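Local coordinates for protein NANS (YJHS), A 9-O-acetyl N-acetylneuraminic acid esterase (PDB 3PT5) that probably hydrolyses the 9-O-acetyl group of 9-O-acetyl-N-acetylneuraminic acid, an alternative sialic acid of mammalian mucosal sites, as an esterase of the SGNH hydrolase clan, at residues A[212-215]-A[216-220]; A[84-87]-A[88-91]; A[238-241]-A[242-246]; A[176-179]-A[180-183]. All coordinates share one frame; numbering follows the deposited sequence.

Contact 1: residues A[212-215]-A[216-220]; sequences EAFR and RDLKQ
The ring of Phe-214 carries Leu-218 on one face. Leu-218 CD2 lies 4.0 Å from the ring centroid and 13° off the ring normal. This is a CH-pi contact, shifted toward the CD1 and CE1 rim. The guanidinium of Arg-216 also has one face occupied, here by main chain one turn earlier. Glu-212 O and Ala-213 CA lie on that face, with Arg-216 NH2 3.5 Å from Ala-213 CA. Arg-216 NH1 passes Glu-212 CB at 3.6 Å. A bend at chi3 (-67°) folds Arg-216 back along the helix and lays its flat end there. The opposite charges do not meet directly, since Glu-212 OE1 and Arg-216 NH1 are 4.7 Å apart. Water 1 joins them. It donates to Glu-212 OE1 and accepts from Arg-216 NH1.

Two backbone bonds run four residues back. Arg-216 N binds Glu-212 O at 3.0 Å, and Asp-217 N binds Ala-213 O at 2.9 Å. Leu-218 N divides weakly between Phe-214 O, four back, and Arg-215 O, three back.

Helix 203-218 packs beside helix 162-176. Ala-213 touches Tyr-164, whose OH bonds Asp-217 OD2, and Phe-214 touches Leu-167 and Val-168. Phe-214 also reaches Phe-183 and Val-186 on strand 182-189 and pairs edge-to-face with Trp-233 on strand 233-236.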
# COMPACT_ATOMS: atom_id res chain seq x y z
N GLU A 212 -5.71 17.04 -6.01
CA GLU A 212 -5.30 18.27 -6.72
C GLU A 212 -4.05 18.92 -6.08
O GLU A 212 -3.19 19.44 -6.80
CB GLU A 212 -6.42 19.31 -6.79
CG GLU A 212 -7.75 18.87 -7.38
CD GLU A 212 -8.86 19.88 -7.14
OE1 GLU A 212 -9.18 20.19 -5.96
OE2 GLU A 212 -9.46 20.36 -8.13
N ALA A 213 -3.96 18.89 -4.76
CA ALA A 213 -2.79 19.45 -4.06
C ALA A 213 -1.53 18.65 -4.41
O ALA A 213 -0.47 19.22 -4.67
CB ALA A 213 -3.01 19.49 -2.54
N PHE A 214 -1.65 17.33 -4.41
CA PHE A 214 -0.57 16.44 -4.78
C PHE A 214 -0.04 16.80 -6.18
O PHE A 214 1.17 16.90 -6.41
CB PHE A 214 -1.06 14.98 -4.70
CG PHE A 214 0.01 13.95 -5.03
CD1 PHE A 214 0.87 13.48 -4.05
CD2 PHE A 214 0.10 13.40 -6.33
CE1 PHE A 214 1.85 12.50 -4.33
CE2 PHE A 214 1.07 12.42 -6.64
CZ PHE A 214 1.95 11.96 -5.64
N ARG A 215 -0.96 16.97 -7.12
CA ARG A 215 -0.61 17.25 -8.52
C ARG A 215 0.06 18.62 -8.68
O ARG A 215 1.05 18.73 -9.41
CB ARG A 215 -1.83 17.09 -9.42
CG ARG A 215 -2.24 15.63 -9.52
CD ARG A 215 -3.55 15.41 -10.28
NE ARG A 215 -3.73 13.97 -10.51
CZ ARG A 215 -4.79 13.38 -11.07
NH1 ARG A 215 -5.84 14.07 -11.51
NH2 ARG A 215 -4.78 12.05 -11.20
N ARG A 216 -0.43 19.62 -7.94
CA ARG A 216 0.20 20.94 -7.92
C ARG A 216 1.63 20.80 -7.39
O ARG A 216 2.58 21.28 -8.02
CB ARG A 216 -0.60 21.95 -7.08
CG ARG A 216 -1.93 22.38 -7.71
CD ARG A 216 -2.56 23.58 -7.00
NE ARG A 216 -3.00 23.27 -5.64
CZ ARG A 216 -4.20 22.80 -5.31
NH1 ARG A 216 -5.12 22.59 -6.25
NH2 ARG A 216 -4.49 22.56 -4.04
N ASP A 217 1.78 20.07 -6.28
CA ASP A 217 3.07 19.93 -5.60
C ASP A 217 4.13 19.10 -6.34
O ASP A 217 5.33 19.23 -6.06
CB ASP A 217 2.87 19.39 -4.17
CG ASP A 217 2.23 20.41 -3.23
OD1 ASP A 217 2.20 21.61 -3.56
OD2 ASP A 217 1.76 20.01 -2.15
N LEU A 218 3.70 18.27 -7.29
CA LEU A 218 4.61 17.40 -8.03
C LEU A 218 4.81 17.85 -9.48
O LEU A 218 5.73 17.39 -10.16
CB LEU A 218 4.11 15.94 -8.01
CG LEU A 218 4.47 15.07 -6.80
CD1 LEU A 218 5.98 14.89 -6.74
CD2 LEU A 218 3.94 15.65 -5.49
N LYS A 219 3.97 18.79 -9.92
CA LYS A 219 3.92 19.23 -11.32
C LYS A 219 5.28 19.62 -11.92
O LYS A 219 5.55 19.33 -13.10
CB LYS A 219 2.95 20.40 -11.46
CG LYS A 219 2.46 20.66 -12.88
CD LYS A 219 1.62 21.91 -12.94
CE LYS A 219 0.75 21.96 -14.19
NZ LYS A 219 -0.52 21.20 -14.01
N GLN A 220 6.11 20.27 -11.11
CA GLN A 220 7.43 20.75 -11.55
C GLN A 220 8.40 19.63 -11.92
O GLN A 220 9.46 19.89 -12.52
CB GLN A 220 8.04 21.63 -10.47
CG GLN A 220 8.38 20.91 -9.17
CD GLN A 220 9.14 21.81 -8.21
OE1 GLN A 220 9.20 23.03 -8.39
NE2 GLN A 220 9.73 21.21 -7.18
O HOH W 1 -8.14 22.35 -5.14

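Contact 2: residues A[84-87]-A[88-91]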
# COMPACT_ATOMS: atom_id res chain seq x y z
N GLN A 84 2.84 3.16 9.58
CA GLN A 84 2.65 2.17 10.62
C GLN A 84 3.54 0.94 10.43
O GLN A 84 3.52 0.30 9.37
CB GLN A 84 1.20 1.73 10.68
CG GLN A 84 0.90 0.87 11.88
CD GLN A 84 -0.48 0.31 11.83
OE1 GLN A 84 -1.17 0.41 10.79
NE2 GLN A 84 -0.91 -0.32 12.92
N ASP A 85 4.29 0.59 11.47
CA ASP A 85 5.25 -0.50 11.41
C ASP A 85 4.61 -1.82 11.83
O ASP A 85 4.27 -2.00 13.01
CB ASP A 85 6.45 -0.15 12.33
CG ASP A 85 7.58 -1.17 12.28
OD1 ASP A 85 7.41 -2.29 11.75
OD2 ASP A 85 8.67 -0.84 12.83
N MET A 86 4.41 -2.73 10.86
CA MET A 86 3.76 -4.01 11.13
C MET A 86 4.75 -5.17 11.27
O MET A 86 4.34 -6.32 11.40
CB MET A 86 2.76 -4.35 10.00
CG MET A 86 1.67 -3.29 9.73
SD MET A 86 0.64 -2.92 11.17
CE MET A 86 -0.37 -4.39 11.18
N GLN A 87 6.05 -4.88 11.24
CA GLN A 87 7.06 -5.91 11.07
C GLN A 87 7.21 -6.86 12.25
O GLN A 87 7.77 -7.93 12.09
CB GLN A 87 8.41 -5.29 10.70
CG GLN A 87 8.40 -4.46 9.41
CD GLN A 87 9.79 -4.10 9.03
OE1 GLN A 87 10.62 -3.82 9.91
NE2 GLN A 87 10.06 -4.05 7.73
N SER A 88 6.69 -6.46 13.41
CA SER A 88 6.67 -7.31 14.60
C SER A 88 5.35 -8.07 14.86
O SER A 88 5.23 -8.81 15.83
CB SER A 88 7.10 -6.52 15.85
OG SER A 88 8.45 -6.06 15.72
N TYR A 89 4.37 -7.92 13.96
CA TYR A 89 3.15 -8.68 14.09
C TYR A 89 3.35 -10.09 13.52
O TYR A 89 2.71 -10.44 12.52
CB TYR A 89 2.01 -7.99 13.35
CG TYR A 89 1.43 -6.81 14.07
CD1 TYR A 89 2.04 -5.56 14.00
CD2 TYR A 89 0.25 -6.94 14.80
CE1 TYR A 89 1.49 -4.44 14.64
CE2 TYR A 89 -0.32 -5.83 15.43
CZ TYR A 89 0.32 -4.60 15.37
OH TYR A 89 -0.22 -3.49 16.01
N HIS A 90 4.23 -10.88 14.12
CA HIS A 90 4.58 -12.17 13.56
C HIS A 90 3.45 -13.16 13.62
O HIS A 90 2.65 -13.16 14.59
CB HIS A 90 5.77 -12.81 14.30
CG HIS A 90 6.95 -11.90 14.44
ND1 HIS A 90 7.44 -11.13 13.40
CD2 HIS A 90 7.76 -11.64 15.50
CE1 HIS A 90 8.48 -10.42 13.82
NE2 HIS A 90 8.70 -10.74 15.09
N HIS A 91 3.40 -14.02 12.61
CA HIS A 91 2.53 -15.16 12.62
C HIS A 91 3.04 -16.16 13.68
O HIS A 91 4.25 -16.33 13.83
CB HIS A 91 2.58 -15.81 11.23
CG HIS A 91 1.55 -16.85 11.02
ND1 HIS A 91 1.70 -18.14 11.48
CD2 HIS A 91 0.34 -16.80 10.41
CE1 HIS A 91 0.64 -18.85 11.14
NE2 HIS A 91 -0.20 -18.05 10.49
O HOH W 2 0.61 -0.78 15.37
O HOH W 3 5.28 -4.11 14.41
O HOH W 4 8.86 -3.86 14.33
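Met-86 lies over one face of the Tyr-89 ring. Its methyl CE is 4.0 Å from the ring centroid and 14° off the normal, a CH-pi contact displaced toward the rim. Met-86 SD stands obliquely, 3.9 Å from Tyr-89 CE1, which makes this a Met-aromatic contact. Bends at chi2 (-58°) and chi3 (-75°) curl the thioether onto the ring. Asp-85 O lies at the ring edge, near its plane, 4.0 Å from Tyr-89 CE1. Gln-87 O comes within 3.1 Å of His-90 CE1.

Waters form the next layer. Water 2 links Gln-84 NE2 to Tyr-89 OH and sits in the plane of the ring. Water 3 donates to Asp-85 O and accepts from Ser-88 N.

Further out, Gln-84 OE1 bonds Tyr-35 OH, Gln-87 NE2 bonds Cys-79 O and Thr-61 O, and His-90 ND1 bonds Gly-102 N.

The backbone sets the frame. Tyr-89 N reaches Met-86 O at 3.0 Å from above the carbonyl plane. Asp-85 OD1 accepts from Gln-87 N at 3.0 Å. Asp-85 OD1 with Gln-87 N makes an Asx turn, which overlaps the type I beta turn from Met-86 to Tyr-89 in the long loop between strand 73-75 and helix 107-114.

Contact 3: residues A[238-241]-A[242-246]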
# COMPACT_ATOMS: atom_id res chain seq x y z
N THR A 238 -12.44 -2.23 -1.45
CA THR A 238 -12.27 -2.71 -0.08
C THR A 238 -12.93 -4.09 0.05
O THR A 238 -13.40 -4.65 -0.95
CB THR A 238 -12.83 -1.69 0.94
OG1 THR A 238 -12.52 -2.12 2.27
CG2 THR A 238 -14.32 -1.51 0.78
N THR A 239 -12.89 -4.67 1.26
CA THR A 239 -13.42 -6.02 1.46
C THR A 239 -14.93 -6.06 1.59
O THR A 239 -15.58 -5.03 1.81
CB THR A 239 -12.86 -6.70 2.73
OG1 THR A 239 -13.56 -6.21 3.88
CG2 THR A 239 -11.38 -6.44 2.87
N TRP A 240 -15.47 -7.27 1.53
CA TRP A 240 -16.90 -7.46 1.58
C TRP A 240 -17.50 -6.99 2.88
O TRP A 240 -18.65 -6.57 2.90
CB TRP A 240 -17.26 -8.93 1.35
CG TRP A 240 -16.75 -9.92 2.37
CD1 TRP A 240 -15.63 -10.73 2.24
CD2 TRP A 240 -17.37 -10.29 3.61
NE1 TRP A 240 -15.52 -11.56 3.35
CE2 TRP A 240 -16.58 -11.31 4.19
CE3 TRP A 240 -18.53 -9.86 4.29
CZ2 TRP A 240 -16.89 -11.89 5.43
CZ3 TRP A 240 -18.84 -10.44 5.53
CH2 TRP A 240 -18.01 -11.44 6.08
N TYR A 241 -16.71 -7.05 3.95
CA TYR A 241 -17.18 -6.57 5.28
C TYR A 241 -17.66 -5.11 5.19
O TYR A 241 -18.79 -4.74 5.65
CB TYR A 241 -16.08 -6.71 6.34
CG TYR A 241 -16.45 -5.94 7.59
CD1 TYR A 241 -17.38 -6.46 8.49
CD2 TYR A 241 -15.95 -4.66 7.82
CE1 TYR A 241 -17.77 -5.74 9.62
CE2 TYR A 241 -16.34 -3.92 8.94
CZ TYR A 241 -17.26 -4.48 9.83
OH TYR A 241 -17.65 -3.78 10.92
N TRP A 242 -16.80 -4.26 4.62
CA TRP A 242 -17.05 -2.82 4.57
C TRP A 242 -18.20 -2.48 3.61
O TRP A 242 -19.09 -1.69 3.93
CB TRP A 242 -15.75 -2.13 4.13
CG TRP A 242 -14.66 -2.28 5.14
CD1 TRP A 242 -13.58 -3.14 5.08
CD2 TRP A 242 -14.57 -1.61 6.40
NE1 TRP A 242 -12.80 -3.00 6.19
CE2 TRP A 242 -13.38 -2.08 7.04
CE3 TRP A 242 -15.36 -0.65 7.05
CZ2 TRP A 242 -12.96 -1.62 8.29
CZ3 TRP A 242 -14.94 -0.18 8.32
CH2 TRP A 242 -13.75 -0.68 8.92
N LYS A 243 -18.20 -3.12 2.46
CA LYS A 243 -19.29 -2.97 1.49
C LYS A 243 -20.64 -3.41 2.02
O LYS A 243 -21.65 -2.76 1.72
CB LYS A 243 -19.02 -3.80 0.26
CG LYS A 243 -17.80 -3.44 -0.50
CD LYS A 243 -17.77 -4.37 -1.64
CE LYS A 243 -16.64 -4.11 -2.57
NZ LYS A 243 -17.11 -4.40 -3.96
N GLU A 244 -20.70 -4.52 2.75
CA GLU A 244 -22.01 -5.03 3.20
C GLU A 244 -22.55 -4.25 4.37
O GLU A 244 -23.76 -4.12 4.54
CB GLU A 244 -21.93 -6.50 3.62
CG GLU A 244 -21.67 -7.47 2.47
CD GLU A 244 -21.89 -8.93 2.86
OE1 GLU A 244 -22.39 -9.20 3.98
OE2 GLU A 244 -21.56 -9.83 2.06
N ASN A 245 -21.65 -3.73 5.20
CA ASN A 245 -22.04 -3.12 6.47
C ASN A 245 -22.26 -1.60 6.40
O ASN A 245 -22.92 -1.02 7.27
CB ASN A 245 -21.03 -3.49 7.56
CG ASN A 245 -21.29 -4.87 8.15
OD1 ASN A 245 -22.14 -5.04 9.03
ND2 ASN A 245 -20.56 -5.88 7.65
N PHE A 246 -21.71 -0.97 5.36
CA PHE A 246 -21.80 0.47 5.18
C PHE A 246 -22.12 0.77 3.69
O PHE A 246 -21.39 1.48 3.04
CB PHE A 246 -20.50 1.17 5.64
CG PHE A 246 -20.04 0.74 7.00
CD1 PHE A 246 -20.56 1.32 8.16
CD2 PHE A 246 -19.14 -0.32 7.14
CE1 PHE A 246 -20.16 0.90 9.43
CE2 PHE A 246 -18.74 -0.76 8.41
CZ PHE A 246 -19.25 -0.15 9.55
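Residues 240-245 form a short helix with Thr-239 at the N-cap, and the bond from Glu-244 N to Trp-240 O (2.9 Å) closes one of its turns. The capping bond, Tyr-241 N to Thr-239 OG1, is weak. Thr-239 O takes two more weak bonds, from Trp-242 N and Lys-243 N. Thr-239 OG1 is also bonded to Ser-310 O.

Tyr-241 and Trp-242 make a T-shaped pair. The edge of the tyrosine points at the face of the indole, with planes at 83° and centroids of the tyrosine and five-membered rings 5.0 Å apart. Tyr-241 CD2 sits over the indole, 3.6 Å from Trp-242 CD2. Tyr-241 CG lies anti to the backbone N (chi1 167°), and this swings the ring toward the indole. Tyr-241 CE2 meets the edge of the Phe-246 ring, 4.0 Å from Phe-246 CE2.

Trp-242 is held from other sides too. Thr-238 OG1, bonded to Glu-192, lies 3.2 Å from Trp-242 CD1, and Trp-242 NE1 donates to Ser-311 O. Glu-244 OE2 is 3.8 Å from Trp-240 CE3, the carboxylate and ring planes 48° apart. Glu-244 OE1 forms a salt bridge with Arg-276, and Lys-243 NZ one with Asp-237.

Two donors of Asn-245 grip Tyr-241 O. Asn-245 N is 3.1 Å from Tyr-241 O, and Asn-245 ND2, with the acceptor in its amide plane, binds Tyr-241 O at 2.9 Å.

Contact 4: residues A[176-179]-A[180-183]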
# COMPACT_ATOMS: atom_id res chain seq x y z
N VAL A 176 13.67 12.96 -7.14
CA VAL A 176 14.91 13.74 -6.99
C VAL A 176 16.19 12.90 -6.91
O VAL A 176 17.27 13.36 -7.33
CB VAL A 176 14.81 14.65 -5.73
CG1 VAL A 176 16.19 15.14 -5.26
CG2 VAL A 176 13.86 15.78 -5.98
N LYS A 177 16.09 11.69 -6.37
CA LYS A 177 17.21 10.76 -6.25
C LYS A 177 17.97 10.52 -7.55
O LYS A 177 19.18 10.36 -7.53
CB LYS A 177 16.76 9.41 -5.70
CG LYS A 177 16.62 9.37 -4.17
CD LYS A 177 16.90 7.99 -3.63
CE LYS A 177 16.52 7.89 -2.17
NZ LYS A 177 17.46 8.52 -1.21
N ASN A 178 17.25 10.48 -8.67
CA ASN A 178 17.83 10.17 -9.97
C ASN A 178 16.94 10.83 -11.03
O ASN A 178 15.76 10.52 -11.10
CB ASN A 178 17.86 8.63 -10.11
CG ASN A 178 18.59 8.14 -11.34
OD1 ASN A 178 18.60 8.78 -12.40
ND2 ASN A 178 19.17 6.95 -11.23
N PRO A 179 17.47 11.81 -11.80
CA PRO A 179 16.61 12.50 -12.77
C PRO A 179 16.05 11.58 -13.87
O PRO A 179 15.10 11.97 -14.55
CB PRO A 179 17.54 13.59 -13.37
CG PRO A 179 18.89 13.11 -13.12
CD PRO A 179 18.84 12.38 -11.80
N GLN A 180 16.60 10.38 -14.01
CA GLN A 180 16.05 9.41 -14.96
C GLN A 180 14.90 8.56 -14.38
O GLN A 180 14.33 7.68 -15.08
CB GLN A 180 17.13 8.45 -15.44
CG GLN A 180 17.99 8.93 -16.59
CD GLN A 180 18.92 7.83 -17.03
OE1 GLN A 180 19.95 7.58 -16.40
NE2 GLN A 180 18.54 7.12 -18.09
N ASN A 181 14.60 8.75 -13.10
CA ASN A 181 13.49 8.01 -12.52
C ASN A 181 12.18 8.43 -13.16
O ASN A 181 12.01 9.60 -13.51
CB ASN A 181 13.46 8.19 -11.00
CG ASN A 181 14.56 7.40 -10.29
OD1 ASN A 181 15.29 6.60 -10.89
ND2 ASN A 181 14.64 7.59 -8.98
N LYS A 182 11.26 7.48 -13.33
CA LYS A 182 9.99 7.73 -14.00
C LYS A 182 8.84 7.38 -13.06
O LYS A 182 8.87 6.33 -12.46
CB LYS A 182 9.89 6.89 -15.27
CG LYS A 182 10.92 7.26 -16.38
CD LYS A 182 10.85 8.72 -16.82
CE LYS A 182 11.84 8.99 -17.98
NZ LYS A 182 11.84 10.43 -18.34
N PHE A 183 7.84 8.25 -12.95
CA PHE A 183 6.72 8.05 -12.00
C PHE A 183 5.57 7.30 -12.67
O PHE A 183 5.01 7.77 -13.67
CB PHE A 183 6.23 9.40 -11.47
CG PHE A 183 5.29 9.32 -10.27
CD1 PHE A 183 5.62 8.58 -9.12
CD2 PHE A 183 4.08 10.00 -10.31
CE1 PHE A 183 4.74 8.54 -8.04
CE2 PHE A 183 3.19 9.95 -9.23
CZ PHE A 183 3.52 9.22 -8.10
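Asn-178, Gln-180 and Asn-181 carry this turn. Asn-178 uses both of its oxygens on the residues that follow. Its side-chain OD1 accepts from Gln-180 N at 3.0 Å, with an N-H...O angle of 153°. Its backbone O accepts from Asn-181 N at 2.9 Å, the donor standing above the carbonyl plane. With chi1 at -173°, CG of Asn-178 lies beside its own carbonyl carbon, and OD1 is carried forward to Gln-180 N. Gln-180 CB then rests 3.4 Å from Asn-178 OD1.

The side chain of Asn-181 crosses that of Asn-178 at about a right angle. The two amide planes are 33° apart. Asn-181 OD1 lies 3.4 Å from Asn-178 CB, a van der Waals contact.

The amide ends are held by other parts of the chain. Asn-181 OD1 accepts from Tyr-21 N and its ND2 bonds Ala-174 O. Asn-178 ND2 bonds Asp-19 O. These ties join the turn to helix 162-176 and to the start of strand 20-28.

The arrangement is an Asx turn combined with a type I beta turn, Asn-178 to Asn-181. It forms the helix-to-strand connection between helix 162-176 and strand 182-189 of this alpha/beta fold.

In the fold
Contacts 1 and 4 belong to one part of the alpha/beta fold and touch through Phe-214 CZ and Phe-183 CZ, 4.0 Å apart. Contact 4 lies at the surface, where strand 182-189 begins, and is made of amides and backbone. Contact 1 is partly buried: its apolar side faces the sheet and helix 162-176, and a water-bridged charge pair lies elsewhere on the helix. Contacts 2 and 3, also partly buried, rely on aromatic rings. Contact 2 is a loop with ordered water, whereas contact 3 is a capped helix after strand 233-236. Contacts 1 and 2 lie on opposite sides of the chain's centre, as do contacts 3 and 4, whose centres are about 38 Å apart.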